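Local coordinates for protein AtxE2 (PDB 5TXE) that hydrolyses the isopeptide bond of the lasso peptides astexin-2 and astexin-3, opening these threaded substrates into linear peptides, at residues 177-180 / 181-185; 190-193 / 194-198; 332-336 / 337-341. The protein carries 1 engineered substitution. One frame throughout, in Å; residues are numbered along the deposited sequence.

Interaction 1 (177-180 / 181-185)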
loop_
_atom_site.group_PDB
_atom_site.type_symbol
_atom_site.label_atom_id
_atom_site.label_comp_id
_atom_site.label_asym_id
_atom_site.label_seq_id
_atom_site.Cartn_x
_atom_site.Cartn_y
_atom_site.Cartn_z
ATOM N N GLN A 177 -6.092 23.063 8.980
ATOM C CA GLN A 177 -5.977 23.004 10.448
ATOM C C GLN A 177 -6.829 24.137 11.056
ATOM O O GLN A 177 -7.069 25.161 10.407
ATOM C CB GLN A 177 -4.550 23.276 10.939
ATOM C CG GLN A 177 -3.534 22.243 10.579
ATOM C CD GLN A 177 -3.492 20.996 11.479
ATOM O OE1 GLN A 177 -4.037 20.937 12.629
ATOM N NE2 GLN A 177 -2.807 19.963 10.942
ATOM N N TRP A 178 -7.207 23.957 12.324
ATOM C CA TRP A 178 -7.834 25.003 13.112
ATOM C C TRP A 178 -6.767 25.955 13.650
ATOM O O TRP A 178 -5.768 25.505 14.184
ATOM C CB TRP A 178 -8.560 24.371 14.281
ATOM C CG TRP A 178 -9.654 23.442 13.894
ATOM C CD1 TRP A 178 -9.582 22.075 13.703
ATOM C CD2 TRP A 178 -11.014 23.795 13.682
ATOM N NE1 TRP A 178 -10.822 21.582 13.399
ATOM C CE2 TRP A 178 -11.711 22.617 13.367
ATOM C CE3 TRP A 178 -11.721 25.004 13.757
ATOM C CZ2 TRP A 178 -13.062 22.609 13.107
ATOM C CZ3 TRP A 178 -13.059 25.003 13.484
ATOM C CH2 TRP A 178 -13.725 23.801 13.171
ATOM N N LEU A 179 -6.959 27.253 13.457
ATOM C CA LEU A 179 -6.167 28.262 14.158
ATOM C C LEU A 179 -6.796 28.613 15.540
ATOM O O LEU A 179 -6.070 28.858 16.488
ATOM C CB LEU A 179 -5.971 29.510 13.328
ATOM C CG LEU A 179 -5.171 29.367 12.028
ATOM C CD1 LEU A 179 -5.003 30.714 11.321
ATOM C CD2 LEU A 179 -3.819 28.755 12.321
ATOM N N ASP A 180 -8.121 28.591 15.631
ATOM C CA ASP A 180 -8.860 28.656 16.882
ATOM C C ASP A 180 -10.229 28.061 16.601
ATOM O O ASP A 180 -10.460 27.601 15.499
ATOM C CB ASP A 180 -8.935 30.101 17.422
ATOM C CG ASP A 180 -9.650 31.072 16.483
ATOM O OD1 ASP A 180 -10.675 30.714 15.877
ATOM O OD2 ASP A 180 -9.165 32.206 16.324
ATOM N N ASP A 181 -11.158 28.099 17.547
ATOM C CA ASP A 181 -12.458 27.479 17.331
ATOM C C ASP A 181 -13.309 27.962 16.136
ATOM O O ASP A 181 -14.227 27.252 15.732
ATOM C CB ASP A 181 -13.302 27.534 18.596
ATOM C CG ASP A 181 -12.789 26.597 19.669
ATOM O OD1 ASP A 181 -12.444 25.424 19.348
ATOM O OD2 ASP A 181 -12.757 27.027 20.843
ATOM N N ASN A 182 -13.000 29.126 15.587
ATOM C CA ASN A 182 -13.773 29.737 14.519
ATOM C C ASN A 182 -12.937 30.086 13.307
ATOM O O ASN A 182 -13.403 30.811 12.429
ATOM C CB ASN A 182 -14.396 31.057 15.040
ATOM C CG ASN A 182 -15.266 30.828 16.253
ATOM O OD1 ASN A 182 -16.329 30.189 16.148
ATOM N ND2 ASN A 182 -14.791 31.263 17.431
ATOM N N THR A 183 -11.705 29.589 13.236
ATOM C CA THR A 183 -10.828 30.027 12.167
ATOM C C THR A 183 -10.046 28.848 11.615
ATOM O O THR A 183 -9.529 28.040 12.391
ATOM C CB THR A 183 -9.864 31.063 12.720
ATOM O OG1 THR A 183 -10.604 32.081 13.420
ATOM C CG2 THR A 183 -9.061 31.656 11.634
ATOM N N LEU A 184 -9.982 28.738 10.281
ATOM C CA LEU A 184 -9.333 27.598 9.619
ATOM C C LEU A 184 -8.318 28.142 8.672
ATOM O O LEU A 184 -8.572 29.105 7.949
ATOM C CB LEU A 184 -10.338 26.736 8.815
ATOM C CG LEU A 184 -11.388 25.945 9.572
ATOM C CD1 LEU A 184 -12.416 25.419 8.585
ATOM C CD2 LEU A 184 -10.757 24.786 10.310
ATOM N N ILE A 185 -7.184 27.471 8.630
ATOM C CA ILE A 185 -6.205 27.746 7.586
ATOM C C ILE A 185 -6.158 26.550 6.624
ATOM O O ILE A 185 -6.283 25.405 7.033
ATOM C CB ILE A 185 -4.807 28.008 8.188
ATOM C CG1 ILE A 185 -3.829 28.283 7.082
ATOM C CG2 ILE A 185 -4.332 26.835 9.027
ATOM C CD1 ILE A 185 -2.517 28.859 7.572
#
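W178 and L184 make the tight side of this beta hairpin. Facing each other as a non-hydrogen-bonded pair, they run side by side, and L184 CD2 sits over one face of the indole, 3.6 Å from the centroid of its six-membered ring, in a CH-pi contact. A142 of strand 140-147, in a neighbouring sheet, touches both, and NE1 is hydrogen-bonded to R133 O. On the other face of the hairpin the packing is looser: L179 CD2 lies 3.8 Å from I185 CG2, under helix 246-253. L179 and D180 both stand opposite T183, a classic beta bulge, and L179 N donates to T183 O at 2.9 Å. D180 to T183 is a type I turn at the more open end. With CG between the backbone N and the carbonyl carbon (chi1 61°), the D180 carboxylate bends back over the turn, where OD1 takes T183 OG1 at 2.8 Å, 30° out of the carboxylate plane, and N182 N, also at 2.8 Å, nearly in line with its C-O bond. Two donors thus grip one oxygen and probably steady its negative charge, while the strands behind the turn add apolar packing to backbone hydrogen bonds such as the Q177-I185 pair.

Interaction 2 (190-193 / 194-198)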
loop_
_atom_site.group_PDB
_atom_site.type_symbol
_atom_site.label_atom_id
_atom_site.label_comp_id
_atom_site.label_asym_id
_atom_site.label_seq_id
_atom_site.Cartn_x
_atom_site.Cartn_y
_atom_site.Cartn_z
ATOM N N PRO A 190 -3.847 26.872 -6.784
ATOM C CA PRO A 190 -4.542 27.487 -7.897
ATOM C C PRO A 190 -3.649 27.538 -9.099
ATOM O O PRO A 190 -4.145 27.554 -10.215
ATOM C CB PRO A 190 -4.827 28.914 -7.395
ATOM C CG PRO A 190 -3.927 29.114 -6.214
ATOM C CD PRO A 190 -3.817 27.753 -5.598
ATOM N N GLY A 191 -2.331 27.594 -8.910
ATOM C CA GLY A 191 -1.421 27.606 -10.086
ATOM C C GLY A 191 -1.577 26.344 -10.971
ATOM O O GLY A 191 -1.260 26.355 -12.159
ATOM N N PHE A 192 -2.002 25.252 -10.377
ATOM C CA PHE A 192 -2.114 23.997 -11.079
ATOM C C PHE A 192 -3.289 24.141 -12.027
ATOM O O PHE A 192 -3.197 23.777 -13.188
ATOM C CB PHE A 192 -2.317 22.827 -10.115
ATOM C CG PHE A 192 -2.429 21.512 -10.811
ATOM C CD1 PHE A 192 -3.635 21.109 -11.339
ATOM C CD2 PHE A 192 -1.331 20.709 -10.993
ATOM C CE1 PHE A 192 -3.738 19.898 -12.011
ATOM C CE2 PHE A 192 -1.430 19.518 -11.658
ATOM C CZ PHE A 192 -2.623 19.088 -12.170
ATOM N N VAL A 193 -4.369 24.725 -11.537
ATOM C CA VAL A 193 -5.525 25.045 -12.366
ATOM C C VAL A 193 -5.213 25.990 -13.523
ATOM O O VAL A 193 -5.630 25.767 -14.655
ATOM C CB VAL A 193 -6.674 25.617 -11.492
ATOM C CG1 VAL A 193 -7.871 26.039 -12.353
ATOM C CG2 VAL A 193 -7.148 24.557 -10.505
ATOM N N GLU A 194 -4.499 27.058 -13.244
ATOM C CA GLU A 194 -4.096 27.974 -14.285
ATOM C C GLU A 194 -3.187 27.278 -15.347
ATOM O O GLU A 194 -3.241 27.593 -16.525
ATOM C CB GLU A 194 -3.381 29.205 -13.664
ATOM C CG GLU A 194 -4.265 29.988 -12.652
ATOM C CD GLU A 194 -3.505 30.894 -11.642
ATOM O OE1 GLU A 194 -2.231 30.923 -11.617
ATOM O OE2 GLU A 194 -4.210 31.597 -10.866
ATOM N N ALA A 195 -2.296 26.415 -14.909
ATOM C CA ALA A 195 -1.358 25.774 -15.814
ATOM C C ALA A 195 -2.172 24.856 -16.741
ATOM O O ALA A 195 -1.862 24.778 -17.921
ATOM C CB ALA A 195 -0.323 24.954 -15.062
ATOM N N GLU A 196 -3.211 24.218 -16.211
ATOM C CA GLU A 196 -4.085 23.401 -17.017
ATOM C C GLU A 196 -4.776 24.210 -18.053
ATOM O O GLU A 196 -4.956 23.735 -19.178
ATOM C CB GLU A 196 -5.101 22.620 -16.185
ATOM C CG GLU A 196 -4.495 21.355 -15.611
ATOM C CD GLU A 196 -5.470 20.525 -14.767
ATOM O OE1 GLU A 196 -6.267 21.139 -13.969
ATOM O OE2 GLU A 196 -5.402 19.255 -14.879
ATOM N N ALA A 197 -5.168 25.439 -17.723
ATOM C CA ALA A 197 -5.859 26.248 -18.716
ATOM C C ALA A 197 -4.890 26.702 -19.778
ATOM O O ALA A 197 -5.240 26.797 -20.991
ATOM C CB ALA A 197 -6.593 27.436 -18.052
ATOM N N GLU A 198 -3.657 26.944 -19.384
ATOM C CA GLU A 198 -2.670 27.312 -20.381
ATOM C C GLU A 198 -2.409 26.134 -21.357
ATOM O O GLU A 198 -2.321 26.340 -22.566
ATOM C CB GLU A 198 -1.390 27.848 -19.738
ATOM C CG GLU A 198 -0.309 28.386 -20.716
ATOM C CD GLU A 198 -0.754 29.504 -21.722
ATOM O OE1 GLU A 198 -1.561 30.414 -21.352
ATOM O OE2 GLU A 198 -0.266 29.481 -22.902
#
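P190 opens the helix 190-202 and meets E194 one turn on: its carbonyl O accepts E194 N at 3.1 Å, the first of four successive i to i+4 bonds across this contact. The E194 side chain doubles back beside the same carbonyl, with CG 3.4 Å from P190 O, and its extended chain carries OE1 to 3.7 Å from G191 CA, next to a residue that has no side chain. G191 O in turn receives A195 N at 2.9 Å, and the A195 methyl rests close to that oxygen. F192 makes the one side-chain to side-chain contact at close range, with E196. Its CG stands anti to the backbone N (chi1 -180°), and the ring meets the carboxylate of E196 obliquely, the two planes 60° apart; CE1 comes within 3.3 Å of E196 CD. Loop residues A119 and V223 also touch this phenyl. V193 O takes A197 N at 3.1 Å, the last of the four bonds between the segments. Replacing E196 with an alanine would strip the carboxylate from the ring and is likely to leave CE1 of F192 without this neighbour and the phenyl less restricted in its turning. Between the two segments, then, the backbone supplies the directional bonds, whereas the side chains add contacts without a hydrogen bond or salt bridge; E194 is exposed, while the E196 carboxylate lies against the F192 ring.

Interaction 3 (332-336 / 337-341)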
loop_
_atom_site.group_PDB
_atom_site.type_symbol
_atom_site.label_atom_id
_atom_site.label_comp_id
_atom_site.label_asym_id
_atom_site.label_seq_id
_atom_site.Cartn_x
_atom_site.Cartn_y
_atom_site.Cartn_z
ATOM N N TYR A 332 8.307 -0.770 23.168
ATOM C CA TYR A 332 9.243 -0.625 24.300
ATOM C C TYR A 332 8.900 0.561 25.201
ATOM O O TYR A 332 8.402 1.615 24.727
ATOM C CB TYR A 332 10.672 -0.477 23.779
ATOM C CG TYR A 332 11.205 -1.773 23.226
ATOM C CD1 TYR A 332 10.907 -2.163 21.944
ATOM C CD2 TYR A 332 11.988 -2.618 24.008
ATOM C CE1 TYR A 332 11.379 -3.368 21.433
ATOM C CE2 TYR A 332 12.459 -3.818 23.515
ATOM C CZ TYR A 332 12.139 -4.186 22.221
ATOM O OH TYR A 332 12.584 -5.355 21.727
ATOM N N ARG A 333 9.187 0.381 26.501
ATOM C CA ARG A 333 9.093 1.451 27.506
ATOM C C ARG A 333 10.471 1.682 28.152
ATOM O O ARG A 333 11.114 0.758 28.642
ATOM C CB ARG A 333 8.081 1.022 28.521
ATOM C CG ARG A 333 7.805 1.960 29.667
ATOM C CD ARG A 333 6.965 1.180 30.675
ATOM N NE ARG A 333 6.520 2.060 31.733
ATOM C CZ ARG A 333 7.292 2.506 32.732
ATOM N NH1 ARG A 333 8.578 2.149 32.848
ATOM N NH2 ARG A 333 6.761 3.320 33.632
ATOM N N MET A 334 10.894 2.926 28.154
ATOM C CA MET A 334 12.219 3.271 28.575
ATOM C C MET A 334 12.165 4.475 29.533
ATOM O O MET A 334 11.911 5.597 29.069
ATOM C CB MET A 334 13.066 3.652 27.364
ATOM C CG MET A 334 14.509 3.826 27.761
ATOM S SD MET A 334 15.508 4.469 26.456
ATOM C CE MET A 334 15.094 6.197 26.574
ATOM N N PRO A 335 12.433 4.260 30.856
ATOM C CA PRO A 335 12.581 5.383 31.849
ATOM C C PRO A 335 13.534 6.412 31.319
ATOM O O PRO A 335 14.632 6.058 30.878
ATOM C CB PRO A 335 13.188 4.697 33.068
ATOM C CG PRO A 335 12.828 3.242 32.927
ATOM C CD PRO A 335 12.840 2.969 31.446
ATOM N N ALA A 336 13.118 7.667 31.287
ATOM C CA ALA A 336 13.842 8.671 30.516
ATOM C C ALA A 336 15.175 9.119 31.148
ATOM O O ALA A 336 15.990 9.735 30.464
ATOM C CB ALA A 336 12.949 9.869 30.256
ATOM N N ASP A 337 15.375 8.797 32.428
ATOM C CA ASP A 337 16.654 9.015 33.122
ATOM C C ASP A 337 17.838 8.291 32.471
ATOM O O ASP A 337 18.943 8.794 32.455
ATOM C CB ASP A 337 16.530 8.535 34.582
ATOM C CG ASP A 337 15.704 9.495 35.450
ATOM O OD1 ASP A 337 15.474 10.655 35.010
ATOM O OD2 ASP A 337 15.306 9.097 36.578
ATOM N N ALA A 338 17.591 7.095 31.958
ATOM C CA ALA A 338 18.641 6.213 31.485
ATOM C C ALA A 338 18.343 5.728 30.062
ATOM O O ALA A 338 17.436 6.244 29.398
ATOM C CB ALA A 338 18.763 5.034 32.445
ATOM N N LEU A 339 19.116 4.739 29.617
ATOM C CA LEU A 339 18.962 4.111 28.296
ATOM C C LEU A 339 18.823 2.592 28.397
ATOM O O LEU A 339 19.619 1.838 27.828
ATOM C CB LEU A 339 20.133 4.475 27.417
ATOM C CG LEU A 339 20.151 5.976 27.148
ATOM C CD1 LEU A 339 21.432 6.361 26.442
ATOM C CD2 LEU A 339 18.955 6.419 26.307
ATOM N N LYS A 340 17.786 2.185 29.126
ATOM C CA LYS A 340 17.454 0.789 29.388
ATOM C C LYS A 340 16.016 0.457 28.964
ATOM O O LYS A 340 15.149 0.322 29.813
ATOM C CB LYS A 340 17.570 0.494 30.904
ATOM C CG LYS A 340 18.952 0.121 31.450
ATOM C CD LYS A 340 20.010 -0.308 30.434
ATOM C CE LYS A 340 21.145 -1.057 31.124
ATOM N NZ LYS A 340 22.246 -1.370 30.173
ATOM N N PRO A 341 15.758 0.295 27.662
ATOM C CA PRO A 341 14.393 -0.020 27.233
ATOM C C PRO A 341 13.968 -1.412 27.604
ATOM O O PRO A 341 14.764 -2.312 27.585
ATOM C CB PRO A 341 14.435 0.146 25.733
ATOM C CG PRO A 341 15.865 0.136 25.367
ATOM C CD PRO A 341 16.666 0.556 26.550
HETATM O O HOH W 1 16.284 3.602 30.814
#
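M334 packs against P341 at the apolar centre, its SD 4.1 Å from the proline CD. Because CG stands anti to the backbone N (chi1 -172°) and the chain bends only at chi3, the thioether runs beside L339, and the methyl CE arrives 3.9 Å from L339 CD2. Y332 reaches the CB corner of P341, its CD2 lying 4.1 Å from P341 CB in an oblique approach. Beyond this patch Y332 faces the neighbouring strand 315-322, its ring meeting that of F318 and its hydroxyl hydrogen-bonded to E322. The segment 337-341 is the connection that reverses the chain between strands 328-335 and 342-347, the last two of a four-stranded antiparallel sheet of the kind that forms a propeller blade in prolyl oligopeptidase relatives. At the turn itself A338 N reaches back to P335 O over 3.3 Å, a weak bond. A water bridges the turn: it donates to P335 O at 3.0 Å and accepts from K340 N at 2.7 Å, so P335 O is held from two directions. Outermost is the K340 side chain, which leads away from the strand and ends in a salt bridge with E298.

Overall arrangement
All three contacts are local, each within one continuous piece of chain, and none touches another; interactions 2 and 3 lie farthest apart, with centres about 52 Å from each other. Interactions 1 and 2 are neighbours in sequence, since strand 183-188 leads into helix 190-202, yet their nearest atoms stay about 13 Å apart. Interaction 1 is partly buried and interactions 2 and 3 are surface contacts. Interactions 1 and 3 both reverse the chain between antiparallel strands of four-stranded sheets, but 177-185 closes by direct hydrogen bonds and an aromatic face, whereas 332-341 packs a methionine against a proline and a leucine, with only a weak bond and a water at its turn. The helix contact depends chiefly on its backbone.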